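PDB 3GFV: petrobactin-binding protein YclQ from Bacillus subtilis subsp. subtilis str. 168, which binds petrobactin, with or without iron, and its precursor 3,4-dihydroxybenzoic acid, serving as the solute-binding component of the YclNOPQ transporter that takes up ferric-petrobactin. Local coordinates for residues 251-254 with 255-258; 287-290 with 291-295; 195-199 with 200-204. All coordinates share one frame; numbering follows the deposited sequence.

Contact 1 (251-254 with 255-258); sequences ENDY and VKNV
Asn252 and Val255 close the first of two overlapping i to i+3 turns in the loop between helices 246-250 and 259-262, a short 3-10 passage introduced by an Asx turn. Val255 N donates to Asn252 O at 3.1 Å, and Val255 CG2 rests near the same carbonyl oxygen. The amide of Asn252 folds forward as well: its OD1 accepts from Tyr254 N (2.8 Å, angle at H 166°), which lies in the amide plane on a lone pair, giving Asn252 two grips on the chain, its O on Val255 N and its OD1 on Tyr254 N.

Asp253 makes the next turn, its O accepting from Lys256 N at 3.2 Å. The side chains of Asp253 and Lys256 run alongside each other, pointing the same way. Lys256 CG sits between its own N and C (chi1 70°), close over Asp253 O, and the extended chain beyond it carries NZ to Asp253 OD1 at 3.1 Å. This salt bridge meets the carboxylate on its syn side and probably offsets both charges on an exposed surface.

Tyr254 leaves the turn with CG anti to its N (chi1 -162°), CD2 only loosely against Val255 CG1 (4.3 Å); its side chain touches Glu221 and Ser224 of helix 220-226, while the buried Val255 packs on Ile223 of the same helix. From Val255 the chain enters a type I beta turn ending at Val258, the N-cap position of helix 259-262. A water molecule spans the junction, donating to Tyr254 O at 2.7 Å and accepting from Asn257 N at 2.8 Å.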
loop_
_atom_site.group_PDB
_atom_site.type_symbol
_atom_site.label_atom_id
_atom_site.label_comp_id
_atom_site.label_asym_id
_atom_site.label_seq_id
_atom_site.Cartn_x
_atom_site.Cartn_y
_atom_site.Cartn_z
ATOM N N GLU A 251 -11.477 21.787 -5.613
ATOM C CA GLU A 251 -12.116 23.065 -5.348
ATOM C C GLU A 251 -12.319 23.865 -6.640
ATOM O O GLU A 251 -12.772 25.009 -6.609
ATOM C CB GLU A 251 -11.339 23.820 -4.262
ATOM C CG GLU A 251 -11.366 23.031 -2.940
ATOM C CD GLU A 251 -10.491 23.618 -1.858
ATOM O OE1 GLU A 251 -10.196 24.831 -1.920
ATOM O OE2 GLU A 251 -10.105 22.862 -0.935
ATOM N N ASN A 252 -12.023 23.237 -7.776
ATOM C CA ASN A 252 -12.280 23.873 -9.073
ATOM C C ASN A 252 -13.773 24.160 -9.286
ATOM O O ASN A 252 -14.621 23.308 -9.014
ATOM C CB ASN A 252 -11.808 22.979 -10.208
ATOM C CG ASN A 252 -11.710 23.724 -11.501
ATOM O OD1 ASN A 252 -12.722 24.036 -12.145
ATOM N ND2 ASN A 252 -10.487 24.069 -11.877
ATOM N N ASP A 253 -14.088 25.351 -9.780
ATOM C CA ASP A 253 -15.474 25.734 -10.038
ATOM C C ASP A 253 -16.237 24.693 -10.863
ATOM O O ASP A 253 -17.441 24.489 -10.665
ATOM C CB ASP A 253 -15.515 27.095 -10.749
ATOM C CG ASP A 253 -16.926 27.514 -11.134
ATOM O OD1 ASP A 253 -17.579 28.186 -10.308
ATOM O OD2 ASP A 253 -17.383 27.164 -12.247
ATOM N N TYR A 254 -15.544 24.045 -11.796
ATOM C CA TYR A 254 -16.211 23.117 -12.698
ATOM C C TYR A 254 -16.926 21.968 -11.984
ATOM O O TYR A 254 -17.977 21.525 -12.430
ATOM C CB TYR A 254 -15.243 22.513 -13.704
ATOM C CG TYR A 254 -16.008 21.930 -14.862
ATOM C CD1 TYR A 254 -16.443 22.746 -15.905
ATOM C CD2 TYR A 254 -16.347 20.588 -14.895
ATOM C CE1 TYR A 254 -17.174 22.232 -16.957
ATOM C CE2 TYR A 254 -17.086 20.064 -15.949
ATOM C CZ TYR A 254 -17.486 20.887 -16.976
ATOM O OH TYR A 254 -18.214 20.368 -18.024
ATOM N N VAL A 255 -16.334 21.473 -10.904
ATOM C CA VAL A 255 -16.889 20.325 -10.196
ATOM C C VAL A 255 -17.608 20.708 -8.920
ATOM O O VAL A 255 -17.852 19.852 -8.073
ATOM C CB VAL A 255 -15.816 19.274 -9.879
ATOM C CG1 VAL A 255 -15.285 18.672 -11.169
ATOM C CG2 VAL A 255 -14.664 19.859 -9.024
ATOM N N LYS A 256 -17.955 21.987 -8.781
ATOM C CA LYS A 256 -18.553 22.460 -7.536
ATOM C C LYS A 256 -19.874 21.773 -7.249
ATOM O O LYS A 256 -20.238 21.579 -6.088
ATOM C CB LYS A 256 -18.760 23.977 -7.563
ATOM C CG LYS A 256 -19.842 24.432 -8.510
ATOM C CD LYS A 256 -19.892 25.963 -8.559
ATOM C CE LYS A 256 -20.810 26.444 -9.672
ATOM N NZ LYS A 256 -20.681 27.912 -9.904
ATOM N N ASN A 257 -20.586 21.379 -8.299
ATOM C CA ASN A 257 -21.857 20.696 -8.109
ATOM C C ASN A 257 -21.815 19.172 -8.038
ATOM O O ASN A 257 -22.868 18.541 -7.892
ATOM C CB ASN A 257 -22.873 21.123 -9.179
ATOM C CG ASN A 257 -23.185 22.582 -9.102
ATOM O OD1 ASN A 257 -23.260 23.131 -8.006
ATOM N ND2 ASN A 257 -23.348 23.234 -10.260
ATOM N N VAL A 258 -20.621 18.575 -8.119
ATOM C CA VAL A 258 -20.492 17.128 -7.960
ATOM C C VAL A 258 -20.951 16.752 -6.537
ATOM O O VAL A 258 -20.600 17.427 -5.577
ATOM C CB VAL A 258 -19.025 16.656 -8.224
ATOM C CG1 VAL A 258 -18.809 15.207 -7.770
ATOM C CG2 VAL A 258 -18.664 16.788 -9.709
HETATM O O HOH W 1 -20.341 21.572 -11.098
#

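Contact 2 (287-290 with 291-295); sequences MIKE and VKDGL
Helix 281-296 supplies both segments, and its regular i to i+4 bonds tie Met287 O to Val291 N, Ile288 O to Lys292 N, Lys289 O to Asp293 N and Glu290 O to Gly294 N. Alongside the third of these runs a salt bridge between side chains one turn apart: Lys289 NZ reaches Asp293 OD2 at 3.0 Å, on the syn lone pair. The lysine is extended as far as CE and then bends (chi4 53°), which turns the ammonium toward the acid. Asp293 leans back over the preceding turn, with CG 3.2 Å from Lys289 O, and OD2 also lies near Lys289 CG (3.7 Å).

In this Fe/B12-type periplasmic binding protein, the helix packs against the long helix 146-170 through Ile288 and Leu295. Met287, present as selenomethionine, and Val291 meet Trp274, and Val291 also touches Phe232 of strand 230-235.

The remaining charged ends are held elsewhere. Glu290 accepts from Asp270 N through OE1 and from Trp274 NE1 and Gln286 NE2 through OE2. Lys292 NZ forms salt bridges with Glu296 and Asp162. Within the segments, Val291 CG2 approaches Met287 O to 3.4 Å.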
loop_
_atom_site.group_PDB
_atom_site.type_symbol
_atom_site.label_atom_id
_atom_site.label_comp_id
_atom_site.label_asym_id
_atom_site.label_seq_id
_atom_site.Cartn_x
_atom_site.Cartn_y
_atom_site.Cartn_z
HETATM N N MSE A 287 -5.552 2.286 6.603
HETATM C CA MSE A 287 -6.316 2.518 5.380
HETATM C C MSE A 287 -7.790 2.228 5.605
HETATM O O MSE A 287 -8.670 3.009 5.155
HETATM C CB MSE A 287 -5.755 1.719 4.195
HETATM C CG MSE A 287 -4.391 2.247 3.723
HETATM SE SE MSE A 287 -3.373 0.879 2.767
HETATM C CE MSE A 287 -4.344 0.867 1.150
ATOM N N ILE A 288 -8.078 1.141 6.294
ATOM C CA ILE A 288 -9.479 0.852 6.625
ATOM C C ILE A 288 -10.090 2.018 7.390
ATOM O O ILE A 288 -11.183 2.504 7.056
ATOM C CB ILE A 288 -9.605 -0.445 7.428
ATOM C CG1 ILE A 288 -9.151 -1.638 6.578
ATOM C CG2 ILE A 288 -11.068 -0.649 7.957
ATOM C CD1 ILE A 288 -8.817 -2.876 7.426
ATOM N N LYS A 289 -9.384 2.489 8.413
ATOM C CA LYS A 289 -9.911 3.540 9.274
ATOM C C LYS A 289 -10.125 4.857 8.529
ATOM O O LYS A 289 -11.110 5.561 8.772
ATOM C CB LYS A 289 -8.993 3.768 10.476
ATOM C CG LYS A 289 -9.408 4.959 11.342
ATOM C CD LYS A 289 -8.396 5.255 12.451
ATOM C CE LYS A 289 -8.656 6.621 13.097
ATOM N NZ LYS A 289 -10.073 6.759 13.552
ATOM N N GLU A 290 -9.215 5.194 7.618
ATOM C CA GLU A 290 -9.416 6.398 6.819
ATOM C C GLU A 290 -10.699 6.310 5.988
ATOM O O GLU A 290 -11.443 7.294 5.881
ATOM C CB GLU A 290 -8.245 6.648 5.858
ATOM C CG GLU A 290 -6.922 6.947 6.535
ATOM C CD GLU A 290 -5.831 7.161 5.491
ATOM O OE1 GLU A 290 -5.815 8.233 4.894
ATOM O OE2 GLU A 290 -5.018 6.254 5.252
ATOM N N VAL A 291 -10.938 5.155 5.374
ATOM C CA VAL A 291 -12.125 4.973 4.536
ATOM C C VAL A 291 -13.402 4.991 5.398
ATOM O O VAL A 291 -14.389 5.679 5.066
ATOM C CB VAL A 291 -12.013 3.694 3.657
ATOM C CG1 VAL A 291 -13.304 3.431 2.885
ATOM C CG2 VAL A 291 -10.858 3.848 2.647
ATOM N N LYS A 292 -13.355 4.263 6.504
ATOM C CA LYS A 292 -14.494 4.166 7.432
ATOM C C LYS A 292 -14.840 5.557 7.953
ATOM O O LYS A 292 -16.006 5.961 7.947
ATOM C CB LYS A 292 -14.149 3.232 8.593
ATOM C CG LYS A 292 -15.226 3.143 9.703
ATOM C CD LYS A 292 -14.683 2.347 10.902
ATOM C CE LYS A 292 -15.479 2.579 12.190
ATOM N NZ LYS A 292 -16.880 2.104 12.033
ATOM N N ASP A 293 -13.821 6.294 8.395
ATOM C CA ASP A 293 -14.022 7.675 8.856
ATOM C C ASP A 293 -14.642 8.564 7.786
ATOM O O ASP A 293 -15.544 9.351 8.069
ATOM C CB ASP A 293 -12.702 8.290 9.331
ATOM C CG ASP A 293 -12.289 7.792 10.693
ATOM O OD1 ASP A 293 -13.061 7.021 11.322
ATOM O OD2 ASP A 293 -11.179 8.166 11.136
ATOM N N GLY A 294 -14.144 8.441 6.559
ATOM C CA GLY A 294 -14.709 9.160 5.433
ATOM C C GLY A 294 -16.173 8.812 5.252
ATOM O O GLY A 294 -17.020 9.718 5.073
ATOM N N LEU A 295 -16.493 7.515 5.326
ATOM C CA LEU A 295 -17.865 7.061 5.023
ATOM C C LEU A 295 -18.833 7.396 6.145
ATOM O O LEU A 295 -20.051 7.401 5.948
ATOM C CB LEU A 295 -17.916 5.555 4.738
ATOM C CG LEU A 295 -17.141 5.103 3.499
ATOM C CD1 LEU A 295 -17.199 3.580 3.406
ATOM C CD2 LEU A 295 -17.691 5.758 2.233
#

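Contact 3 (195-199 with 200-204)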
loop_
_atom_site.group_PDB
_atom_site.type_symbol
_atom_site.label_atom_id
_atom_site.label_comp_id
_atom_site.label_asym_id
_atom_site.label_seq_id
_atom_site.Cartn_x
_atom_site.Cartn_y
_atom_site.Cartn_z
ATOM N N LEU A 195 -8.797 -1.684 -3.936
ATOM C CA LEU A 195 -9.287 -2.271 -2.681
ATOM C C LEU A 195 -10.429 -1.480 -2.042
ATOM O O LEU A 195 -11.235 -2.049 -1.304
ATOM C CB LEU A 195 -8.149 -2.520 -1.677
ATOM C CG LEU A 195 -7.662 -1.344 -0.823
ATOM C CD1 LEU A 195 -6.768 -1.899 0.290
ATOM C CD2 LEU A 195 -6.901 -0.357 -1.685
ATOM N N ILE A 196 -10.516 -0.181 -2.337
ATOM C CA ILE A 196 -11.594 0.635 -1.785
ATOM C C ILE A 196 -12.940 0.056 -2.242
ATOM O O ILE A 196 -13.913 0.034 -1.481
ATOM C CB ILE A 196 -11.420 2.107 -2.202
ATOM C CG1 ILE A 196 -10.280 2.731 -1.379
ATOM C CG2 ILE A 196 -12.719 2.871 -1.993
ATOM C CD1 ILE A 196 -9.756 4.092 -1.911
ATOM N N HIS A 197 -12.959 -0.469 -3.460
ATOM C CA HIS A 197 -14.133 -1.188 -3.972
ATOM C C HIS A 197 -14.101 -2.691 -3.718
ATOM O O HIS A 197 -15.117 -3.278 -3.288
ATOM C CB HIS A 197 -14.271 -0.946 -5.477
ATOM C CG HIS A 197 -14.212 0.493 -5.849
ATOM N ND1 HIS A 197 -15.185 1.399 -5.464
ATOM C CD2 HIS A 197 -13.316 1.195 -6.583
ATOM C CE1 HIS A 197 -14.878 2.590 -5.935
ATOM N NE2 HIS A 197 -13.747 2.494 -6.623
ATOM N N ASP A 198 -12.954 -3.319 -3.982
ATOM C CA ASP A 198 -12.871 -4.775 -3.996
ATOM C C ASP A 198 -12.907 -5.366 -2.593
ATOM O O ASP A 198 -13.376 -6.485 -2.390
ATOM C CB ASP A 198 -11.583 -5.222 -4.693
ATOM C CG ASP A 198 -11.487 -4.716 -6.120
ATOM O OD1 ASP A 198 -12.540 -4.607 -6.790
ATOM O OD2 ASP A 198 -10.366 -4.420 -6.561
ATOM N N VAL A 199 -12.406 -4.610 -1.630
ATOM C CA VAL A 199 -12.237 -5.122 -0.274
ATOM C C VAL A 199 -13.166 -4.386 0.679
ATOM O O VAL A 199 -13.895 -5.013 1.444
ATOM C CB VAL A 199 -10.777 -4.969 0.182
ATOM C CG1 VAL A 199 -10.601 -5.458 1.601
ATOM C CG2 VAL A 199 -9.865 -5.761 -0.750
ATOM N N PHE A 200 -13.166 -3.049 0.597
ATOM C CA PHE A 200 -13.920 -2.235 1.543
ATOM C C PHE A 200 -15.378 -2.063 1.144
ATOM O O PHE A 200 -16.164 -1.502 1.909
ATOM C CB PHE A 200 -13.299 -0.839 1.724
ATOM C CG PHE A 200 -11.866 -0.861 2.195
ATOM C CD1 PHE A 200 -11.346 -1.991 2.803
ATOM C CD2 PHE A 200 -11.050 0.258 2.021
ATOM C CE1 PHE A 200 -10.025 -2.011 3.225
ATOM C CE2 PHE A 200 -9.714 0.263 2.449
ATOM C CZ PHE A 200 -9.201 -0.878 3.054
ATOM N N GLY A 201 -15.728 -2.493 -0.066
ATOM C CA GLY A 201 -17.136 -2.570 -0.436
ATOM C C GLY A 201 -17.801 -1.308 -0.981
ATOM O O GLY A 201 -19.027 -1.274 -1.152
ATOM N N VAL A 202 -17.019 -0.266 -1.255
ATOM C CA VAL A 202 -17.591 0.971 -1.807
ATOM C C VAL A 202 -18.058 0.715 -3.235
ATOM O O VAL A 202 -17.307 0.214 -4.069
ATOM C CB VAL A 202 -16.583 2.175 -1.764
ATOM C CG1 VAL A 202 -17.177 3.422 -2.458
ATOM C CG2 VAL A 202 -16.174 2.494 -0.289
ATOM N N ALA A 203 -19.322 1.014 -3.533
ATOM C CA ALA A 203 -19.788 0.823 -4.905
ATOM C C ALA A 203 -19.029 1.762 -5.868
ATOM O O ALA A 203 -18.927 2.956 -5.606
ATOM C CB ALA A 203 -21.290 1.107 -4.991
ATOM N N PRO A 204 -18.498 1.220 -6.974
ATOM C CA PRO A 204 -17.779 2.089 -7.909
ATOM C C PRO A 204 -18.751 3.011 -8.622
ATOM O O PRO A 204 -19.806 2.556 -9.081
ATOM C CB PRO A 204 -17.169 1.109 -8.919
ATOM C CG PRO A 204 -17.306 -0.250 -8.315
ATOM C CD PRO A 204 -18.477 -0.192 -7.393
HETATM O O HOH W 2 -17.628 -2.837 -4.641
#
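The ring of Phe200 is the apolar centre of a helix C-terminal end, where short helix 195-198 turns back toward the short, weakly bonded strand at about 203-204, tied to the mixed sheet of this periplasmic binding protein fold by backbone bonding of Ala203 with Gly174. Leu195 lies alongside the ring; its CG sits between its backbone N and carbonyl carbon (chi1 82°), bringing CD1 to Phe200 CZ at 3.8 Å. Val199 crosses the ring with CG1 3.7 Å from Phe200 CD1. Leu195 O stands over one ring face. Beyond the ring, Ile196 CG2 touches Val202 CG2 at 3.9 Å.

Polar groups lie around this cluster. Leu195 O accepts two bonds, from Val199 N and, i to i+5, from Phe200 N at 2.9 Å. Gly201 then takes a positive phi of 85°, a conformation that favours glycine, and its N makes only a weak bond to His197 O. The reversal brings Val202 N to Ile196 O at 3.1 Å.

At the outer edge, Pro204 covers one face of the His197 imidazole in a CH-pi contact, CB lying 4.1 Å from the ring centroid. A water donates to both His197 O and Val202 O. His197 itself donates from ND1 to Val202 O at 2.8 Å; the acceptor lies in the ring plane, but the donor stands 49° above the carbonyl plane.

Overall arrangement
Along the chain contact 3 comes first, then contact 1, then contact 2. Contacts 2 and 3 are neighbours, their centres 12 Å apart, and share one apolar core: Phe200 fits against helix 281-296, with its CE1 3.5 Å from Ile288 CG1, while Leu195 meets Met287 and Val202 meets Leu295. Helix 146-170, which runs along both, is the long helix expected to join the two lobes in this family. Contact 1 stands apart on the surface beside helix 220-226, its centre 23 Å from that of contact 2 and 24 Å from that of contact 3. Residues distant in sequence thus build the inner packing, while contact 1 shapes a peripheral loop.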